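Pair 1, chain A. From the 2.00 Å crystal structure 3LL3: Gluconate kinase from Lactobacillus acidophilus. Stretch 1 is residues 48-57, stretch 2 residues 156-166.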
# COMPACT_ATOMS: atom_id res chain seq x y z
N ASP A 48 31.62 22.04 -5.28
CA ASP A 48 32.91 22.72 -5.34
C ASP A 48 32.86 24.05 -4.58
O ASP A 48 32.16 24.98 -4.97
CB ASP A 48 33.30 22.95 -6.81
CG ASP A 48 34.71 23.55 -6.97
OD1 ASP A 48 35.27 24.09 -5.99
OD2 ASP A 48 35.24 23.49 -8.10
N PRO A 49 33.61 24.13 -3.46
CA PRO A 49 33.62 25.34 -2.63
C PRO A 49 34.03 26.58 -3.43
O PRO A 49 33.51 27.65 -3.15
CB PRO A 49 34.66 25.01 -1.55
CG PRO A 49 34.63 23.55 -1.46
CD PRO A 49 34.43 23.06 -2.87
N LYS A 50 34.92 26.42 -4.41
CA LYS A 50 35.32 27.54 -5.27
C LYS A 50 34.15 28.11 -6.10
O LYS A 50 34.00 29.33 -6.22
CB LYS A 50 36.48 27.13 -6.19
CG LYS A 50 37.79 26.93 -5.47
CD LYS A 50 38.85 26.33 -6.37
CE LYS A 50 40.24 26.59 -5.83
NZ LYS A 50 40.50 28.06 -5.71
N LEU A 51 33.34 27.22 -6.67
CA LEU A 51 32.13 27.61 -7.39
C LEU A 51 31.14 28.33 -6.48
O LEU A 51 30.56 29.35 -6.86
CB LEU A 51 31.45 26.40 -8.03
CG LEU A 51 31.99 25.98 -9.39
CD1 LEU A 51 33.51 26.05 -9.40
CD2 LEU A 51 31.51 24.60 -9.78
N ILE A 52 30.94 27.78 -5.29
CA ILE A 52 30.02 28.39 -4.35
C ILE A 52 30.50 29.79 -4.00
O ILE A 52 29.71 30.75 -4.00
CB ILE A 52 29.86 27.55 -3.07
CG1 ILE A 52 29.15 26.23 -3.40
CG2 ILE A 52 29.10 28.33 -2.02
CD1 ILE A 52 28.88 25.34 -2.20
N PHE A 53 31.79 29.92 -3.71
CA PHE A 53 32.34 31.22 -3.36
C PHE A 53 32.26 32.21 -4.53
O PHE A 53 32.00 33.39 -4.31
CB PHE A 53 33.78 31.12 -2.85
CG PHE A 53 34.37 32.44 -2.50
CD1 PHE A 53 35.31 33.04 -3.32
CD2 PHE A 53 33.96 33.12 -1.36
CE1 PHE A 53 35.84 34.28 -2.99
CE2 PHE A 53 34.48 34.35 -1.04
CZ PHE A 53 35.43 34.93 -1.85
N ASP A 54 32.48 31.73 -5.75
CA ASP A 54 32.29 32.56 -6.94
C ASP A 54 30.83 33.05 -7.04
O ASP A 54 30.58 34.22 -7.32
CB ASP A 54 32.68 31.79 -8.21
CG ASP A 54 34.20 31.62 -8.35
OD1 ASP A 54 34.97 32.17 -7.53
OD2 ASP A 54 34.63 30.93 -9.30
N ALA A 55 29.87 32.16 -6.82
CA ALA A 55 28.46 32.57 -6.83
C ALA A 55 28.24 33.65 -5.77
O ALA A 55 27.57 34.64 -6.02
CB ALA A 55 27.54 31.38 -6.60
N VAL A 56 28.84 33.46 -4.60
CA VAL A 56 28.71 34.41 -3.50
C VAL A 56 29.20 35.81 -3.87
O VAL A 56 28.52 36.80 -3.58
CB VAL A 56 29.48 33.92 -2.24
CG1 VAL A 56 29.69 35.05 -1.28
CG2 VAL A 56 28.71 32.80 -1.58
N GLN A 57 30.36 35.91 -4.51
CA GLN A 57 30.87 37.23 -4.90
C GLN A 57 29.97 37.88 -5.93
O GLN A 57 29.74 39.08 -5.91
CB GLN A 57 32.26 37.13 -5.53
CG GLN A 57 33.29 36.46 -4.66
CD GLN A 57 34.58 36.28 -5.42
OE1 GLN A 57 34.98 35.16 -5.73
NE2 GLN A 57 35.22 37.39 -5.77
N GLY A 156 33.16 23.81 7.52
CA GLY A 156 31.98 23.74 6.68
C GLY A 156 32.01 24.86 5.67
O GLY A 156 32.86 25.75 5.74
N ILE A 157 31.07 24.83 4.73
CA ILE A 157 31.03 25.83 3.66
C ILE A 157 30.86 27.26 4.18
O ILE A 157 31.39 28.20 3.59
CB ILE A 157 29.91 25.52 2.65
CG1 ILE A 157 29.98 26.49 1.47
CG2 ILE A 157 28.54 25.62 3.33
CD1 ILE A 157 31.18 26.24 0.56
N LYS A 158 30.10 27.46 5.25
CA LYS A 158 29.99 28.82 5.75
C LYS A 158 31.36 29.33 6.24
O LYS A 158 31.74 30.46 5.94
CB LYS A 158 28.89 29.01 6.81
CG LYS A 158 28.86 30.45 7.38
CD LYS A 158 27.52 30.78 8.09
CE LYS A 158 27.43 30.15 9.49
NZ LYS A 158 28.24 30.91 10.50
N GLU A 159 32.08 28.50 6.99
CA GLU A 159 33.44 28.83 7.46
C GLU A 159 34.37 29.12 6.27
O GLU A 159 35.14 30.07 6.29
CB GLU A 159 34.02 27.70 8.30
CG GLU A 159 33.34 27.48 9.64
CD GLU A 159 31.96 26.89 9.45
OE1 GLU A 159 31.88 25.86 8.74
OE2 GLU A 159 30.98 27.47 9.98
N TYR A 160 34.29 28.27 5.25
CA TYR A 160 35.09 28.44 4.06
C TYR A 160 34.90 29.82 3.45
O TYR A 160 35.88 30.54 3.21
CB TYR A 160 34.75 27.38 3.01
CG TYR A 160 35.55 27.59 1.74
CD1 TYR A 160 36.91 27.35 1.71
CD2 TYR A 160 34.94 28.05 0.57
CE1 TYR A 160 37.65 27.56 0.56
CE2 TYR A 160 35.68 28.25 -0.59
CZ TYR A 160 37.03 28.01 -0.58
OH TYR A 160 37.76 28.21 -1.74
N ILE A 161 33.63 30.17 3.19
CA ILE A 161 33.29 31.46 2.60
C ILE A 161 33.85 32.59 3.45
O ILE A 161 34.55 33.47 2.95
CB ILE A 161 31.77 31.64 2.42
CG1 ILE A 161 31.24 30.63 1.41
CG2 ILE A 161 31.45 33.05 1.98
CD1 ILE A 161 29.73 30.39 1.48
N ILE A 162 33.54 32.58 4.74
CA ILE A 162 34.00 33.66 5.59
C ILE A 162 35.53 33.70 5.64
O ILE A 162 36.13 34.77 5.78
CB ILE A 162 33.38 33.55 6.98
CG1 ILE A 162 31.87 33.83 6.85
CG2 ILE A 162 34.04 34.53 7.95
CD1 ILE A 162 31.07 33.59 8.09
N PHE A 163 36.17 32.54 5.50
CA PHE A 163 37.62 32.49 5.56
C PHE A 163 38.19 33.17 4.32
O PHE A 163 39.14 33.95 4.41
CB PHE A 163 38.10 31.04 5.63
CG PHE A 163 39.60 30.90 5.55
CD1 PHE A 163 40.41 31.49 6.51
CD2 PHE A 163 40.18 30.17 4.53
CE1 PHE A 163 41.80 31.36 6.44
CE2 PHE A 163 41.58 30.03 4.46
CZ PHE A 163 42.38 30.62 5.42
N ARG A 164 37.59 32.89 3.17
CA ARG A 164 38.06 33.50 1.94
C ARG A 164 37.95 35.01 2.06
O ARG A 164 38.84 35.73 1.63
CB ARG A 164 37.29 32.98 0.73
CG ARG A 164 37.61 31.53 0.36
CD ARG A 164 38.97 31.40 -0.34
NE ARG A 164 39.05 32.22 -1.54
CZ ARG A 164 38.60 31.86 -2.74
NH1 ARG A 164 38.03 30.68 -2.92
NH2 ARG A 164 38.70 32.69 -3.77
N LEU A 165 36.87 35.49 2.69
CA LEU A 165 36.63 36.94 2.78
C LEU A 165 37.50 37.70 3.80
O LEU A 165 37.86 38.86 3.57
CB LEU A 165 35.15 37.24 3.04
CG LEU A 165 34.20 36.92 1.89
CD1 LEU A 165 32.74 37.04 2.35
CD2 LEU A 165 34.46 37.82 0.69
N THR A 166 37.83 37.05 4.92
CA THR A 166 38.46 37.75 6.04
C THR A 166 39.76 37.12 6.51
O THR A 166 40.43 37.69 7.36
CB THR A 166 37.54 37.76 7.28
OG1 THR A 166 37.41 36.42 7.78
CG2 THR A 166 36.17 38.35 6.96
O HOH W 1 36.52 30.59 -6.04
O HOH W 2 37.47 33.81 -6.61

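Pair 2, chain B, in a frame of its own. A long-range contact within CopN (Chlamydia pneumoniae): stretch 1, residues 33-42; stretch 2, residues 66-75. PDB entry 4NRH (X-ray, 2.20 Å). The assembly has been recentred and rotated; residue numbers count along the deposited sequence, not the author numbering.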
# COMPACT_ATOMS: atom_id res chain seq x y z
N GLU B 33 5.76 -40.60 11.49
CA GLU B 33 4.84 -40.17 12.53
C GLU B 33 3.38 -40.41 12.14
O GLU B 33 2.54 -40.69 13.00
CB GLU B 33 5.06 -38.69 12.86
CG GLU B 33 6.34 -38.43 13.64
CD GLU B 33 6.80 -36.98 13.55
OE1 GLU B 33 6.09 -36.17 12.93
OE2 GLU B 33 7.87 -36.66 14.11
N LEU B 34 3.09 -40.31 10.85
CA LEU B 34 1.74 -40.57 10.36
C LEU B 34 1.41 -42.06 10.41
O LEU B 34 0.32 -42.45 10.82
CB LEU B 34 1.57 -40.04 8.93
CG LEU B 34 1.41 -38.52 8.80
CD1 LEU B 34 1.44 -38.10 7.34
CD2 LEU B 34 0.12 -38.07 9.46
N ARG B 35 2.36 -42.89 9.99
CA ARG B 35 2.19 -44.34 10.05
C ARG B 35 2.12 -44.82 11.49
O ARG B 35 1.40 -45.76 11.81
CB ARG B 35 3.32 -45.05 9.30
CG ARG B 35 3.27 -44.88 7.79
CD ARG B 35 4.33 -45.74 7.11
NE ARG B 35 5.68 -45.26 7.38
CZ ARG B 35 6.34 -44.40 6.60
NH1 ARG B 35 5.76 -43.92 5.51
NH2 ARG B 35 7.56 -44.02 6.93
N GLY B 36 2.88 -44.17 12.37
CA GLY B 36 2.87 -44.50 13.78
C GLY B 36 1.51 -44.28 14.40
O GLY B 36 1.05 -45.07 15.23
N LEU B 37 0.85 -43.20 13.98
CA LEU B 37 -0.51 -42.91 14.43
C LEU B 37 -1.48 -43.95 13.88
O LEU B 37 -2.36 -44.43 14.60
CB LEU B 37 -0.92 -41.50 13.99
CG LEU B 37 -2.36 -41.08 14.30
CD1 LEU B 37 -2.66 -41.22 15.79
CD2 LEU B 37 -2.62 -39.66 13.83
N ARG B 38 -1.33 -44.27 12.60
CA ARG B 38 -2.15 -45.28 11.94
C ARG B 38 -2.04 -46.64 12.62
O ARG B 38 -3.04 -47.33 12.81
CB ARG B 38 -1.74 -45.40 10.47
CG ARG B 38 -2.52 -46.44 9.69
CD ARG B 38 -1.79 -46.83 8.42
NE ARG B 38 -0.51 -47.47 8.71
CZ ARG B 38 0.40 -47.78 7.79
NH1 ARG B 38 0.17 -47.52 6.51
NH2 ARG B 38 1.54 -48.36 8.15
N ASP B 39 -0.82 -47.02 12.98
CA ASP B 39 -0.57 -48.33 13.58
C ASP B 39 -1.07 -48.41 15.02
O ASP B 39 -1.26 -49.50 15.55
CB ASP B 39 0.93 -48.64 13.54
CG ASP B 39 1.46 -48.80 12.13
OD1 ASP B 39 0.64 -49.01 11.21
OD2 ASP B 39 2.69 -48.72 11.94
N ALA B 40 -1.30 -47.26 15.64
CA ALA B 40 -1.77 -47.21 17.02
C ALA B 40 -3.29 -47.33 17.10
O ALA B 40 -3.85 -47.56 18.17
CB ALA B 40 -1.31 -45.92 17.69
N ILE B 41 -3.95 -47.17 15.96
CA ILE B 41 -5.41 -47.21 15.90
C ILE B 41 -5.90 -48.56 15.40
O ILE B 41 -5.64 -48.95 14.26
CB ILE B 41 -5.97 -46.09 15.00
CG1 ILE B 41 -5.49 -44.73 15.49
CG2 ILE B 41 -7.49 -46.15 14.97
CD1 ILE B 41 -5.72 -43.61 14.50
N GLY B 42 -6.62 -49.28 16.26
CA GLY B 42 -7.14 -50.60 15.92
C GLY B 42 -8.40 -50.55 15.09
O GLY B 42 -9.06 -49.51 15.00
N THR B 66 -4.65 -32.48 9.51
CA THR B 66 -3.94 -33.06 8.38
C THR B 66 -3.82 -34.57 8.53
O THR B 66 -4.05 -35.32 7.58
CB THR B 66 -2.53 -32.45 8.23
OG1 THR B 66 -2.64 -31.04 7.97
CG2 THR B 66 -1.77 -33.12 7.09
N ALA B 67 -3.46 -35.01 9.73
CA ALA B 67 -3.31 -36.44 10.03
C ALA B 67 -4.63 -37.18 9.84
O ALA B 67 -4.66 -38.31 9.35
CB ALA B 67 -2.79 -36.63 11.45
N LEU B 68 -5.73 -36.54 10.24
CA LEU B 68 -7.06 -37.12 10.09
C LEU B 68 -7.43 -37.31 8.62
O LEU B 68 -8.02 -38.32 8.25
CB LEU B 68 -8.10 -36.26 10.79
CG LEU B 68 -8.18 -36.50 12.30
CD1 LEU B 68 -8.87 -35.34 13.00
CD2 LEU B 68 -8.90 -37.81 12.60
N ASP B 69 -7.09 -36.32 7.79
CA ASP B 69 -7.27 -36.45 6.35
C ASP B 69 -6.53 -37.67 5.82
O ASP B 69 -7.05 -38.41 4.98
CB ASP B 69 -6.79 -35.19 5.62
CG ASP B 69 -7.62 -33.97 5.95
OD1 ASP B 69 -8.83 -34.13 6.25
OD2 ASP B 69 -7.08 -32.84 5.91
N TYR B 70 -5.31 -37.88 6.31
CA TYR B 70 -4.50 -39.01 5.90
C TYR B 70 -5.11 -40.34 6.33
O TYR B 70 -5.18 -41.28 5.54
CB TYR B 70 -3.08 -38.89 6.47
CG TYR B 70 -2.37 -40.22 6.56
CD1 TYR B 70 -1.88 -40.85 5.42
CD2 TYR B 70 -2.19 -40.86 7.78
CE1 TYR B 70 -1.24 -42.07 5.49
CE2 TYR B 70 -1.55 -42.08 7.86
CZ TYR B 70 -1.07 -42.68 6.72
OH TYR B 70 -0.43 -43.90 6.79
N LEU B 71 -5.56 -40.41 7.58
CA LEU B 71 -6.13 -41.63 8.13
C LEU B 71 -7.37 -42.07 7.36
O LEU B 71 -7.53 -43.25 7.06
CB LEU B 71 -6.47 -41.44 9.61
CG LEU B 71 -5.28 -41.28 10.57
CD1 LEU B 71 -5.77 -40.95 11.97
CD2 LEU B 71 -4.42 -42.53 10.57
N VAL B 72 -8.24 -41.12 7.06
CA VAL B 72 -9.44 -41.39 6.28
C VAL B 72 -9.09 -41.89 4.88
O VAL B 72 -9.71 -42.82 4.37
CB VAL B 72 -10.33 -40.13 6.18
CG1 VAL B 72 -11.43 -40.32 5.14
CG2 VAL B 72 -10.93 -39.78 7.53
N GLN B 73 -8.08 -41.28 4.28
CA GLN B 73 -7.71 -41.58 2.90
C GLN B 73 -6.97 -42.92 2.75
O GLN B 73 -7.14 -43.62 1.76
CB GLN B 73 -6.85 -40.45 2.32
CG GLN B 73 -6.68 -40.52 0.81
CD GLN B 73 -5.83 -39.38 0.27
OE1 GLN B 73 -5.47 -38.45 1.00
NE2 GLN B 73 -5.51 -39.45 -1.01
N THR B 74 -6.16 -43.27 3.75
CA THR B 74 -5.30 -44.44 3.64
C THR B 74 -5.99 -45.74 4.05
O THR B 74 -5.50 -46.83 3.75
CB THR B 74 -4.02 -44.28 4.48
OG1 THR B 74 -3.05 -45.26 4.08
CG2 THR B 74 -4.32 -44.45 5.96
N THR B 75 -7.12 -45.64 4.74
CA THR B 75 -7.80 -46.81 5.27
C THR B 75 -8.50 -47.63 4.18
O THR B 75 -9.44 -47.15 3.54
CB THR B 75 -8.84 -46.42 6.34
OG1 THR B 75 -8.17 -45.71 7.39
CG2 THR B 75 -9.51 -47.65 6.92
O HOH W 3 -1.44 -47.16 4.73

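Helix packing is often described as a problem of backbone geometry that side chains must then solve, and two helix pairs, one from a gluconate kinase (pair 1) and one from CopN (pair 2), illustrate how loosely the first constrains the second. In both, the helix axes cross at -61°, with closest approaches of 10.2 Å in pair 1 and 10.4 Å in pair 2, and the backbones of 14 central residues superpose with an RMSD of 0.4 Å. The register is also shared: Pro A49 lies against Ile A157 and Phe A53 against Ile A161, just as Leu B34 lies against Ala B67 and Arg B38 against Leu B71. Neither interface has a direct hydrogen bond between its two stretches, so shape and apolar contact carry most of the packing.

One solution is common to both. Tyr A160 and Tyr B70 occupy matching positions, adopt the t rotamer at chi1, and turn a ring face to the first helix. Pro A49 CB lies 3.9 Å from the centroid of the Tyr A160 ring; its counterpart Leu B34 places CB 4.2 Å from the centroid of the Tyr B70 ring. A proline ring and a leucine side chain can thus present the same CH group to an aromatic face, because that group is the first carbon beyond the backbone.

Around this fixed point, bulk is redistributed. Ile A157 CD1 reaches both Ile A52 CD1, at 3.7 Å, and Pro A49 CB, at 4.3 Å. The matching Ala B67 is small, and the leucines at those two matching positions do the reaching: Leu B34 CD2 approaches Ala B67 CB to 3.8 Å, and Leu B37 CD2 approaches the same CB to 3.9 Å. Farther along, Ile A161 CD1 meets Val A56 CG2 at 4.0 Å, while Leu B71 CD1 meets Ile B41 CD1 at 3.7 Å, although Ile B41 has already left the helix.

Among matched positions that make contact in both pairs, Phe A53 and Arg B38 diverge most. Phe A53 is a knob set among Tyr A160, Ile A161, Arg A164 and Leu A165. Arg A164 CB covers one face of its ring, 3.8 Å from the centroid, and Leu A165 CD2 lies at the edge, 3.9 Å from Phe A53 CE2. The arginine folds back along its own helix, where its NH1 donates to Tyr A160 OH at 2.8 Å, and a face of the guanidinium lies over Phe A53 CE1, with NH2 3.4 Å from that atom.

In pair 2 the position of Phe A53 is held by Arg B38. Arg B38 uses its aliphatic portion for packing, with CB 3.9 Å from Leu B71 CD2 and CD 3.6 Å from Tyr B70 OH, while its charged end forms a salt bridge with Asp B39, NE to OD1 at 3.2 Å. Thr B74, matching Arg A164, has 19 Å² covered by the other stretch against 62 Å² for the arginine, and its CG2 comes within 4.3 Å of Arg B38 CD. Water 3 lies 2.6 Å from Thr B74 OG1, linking it to Arg B38 through a weak bond.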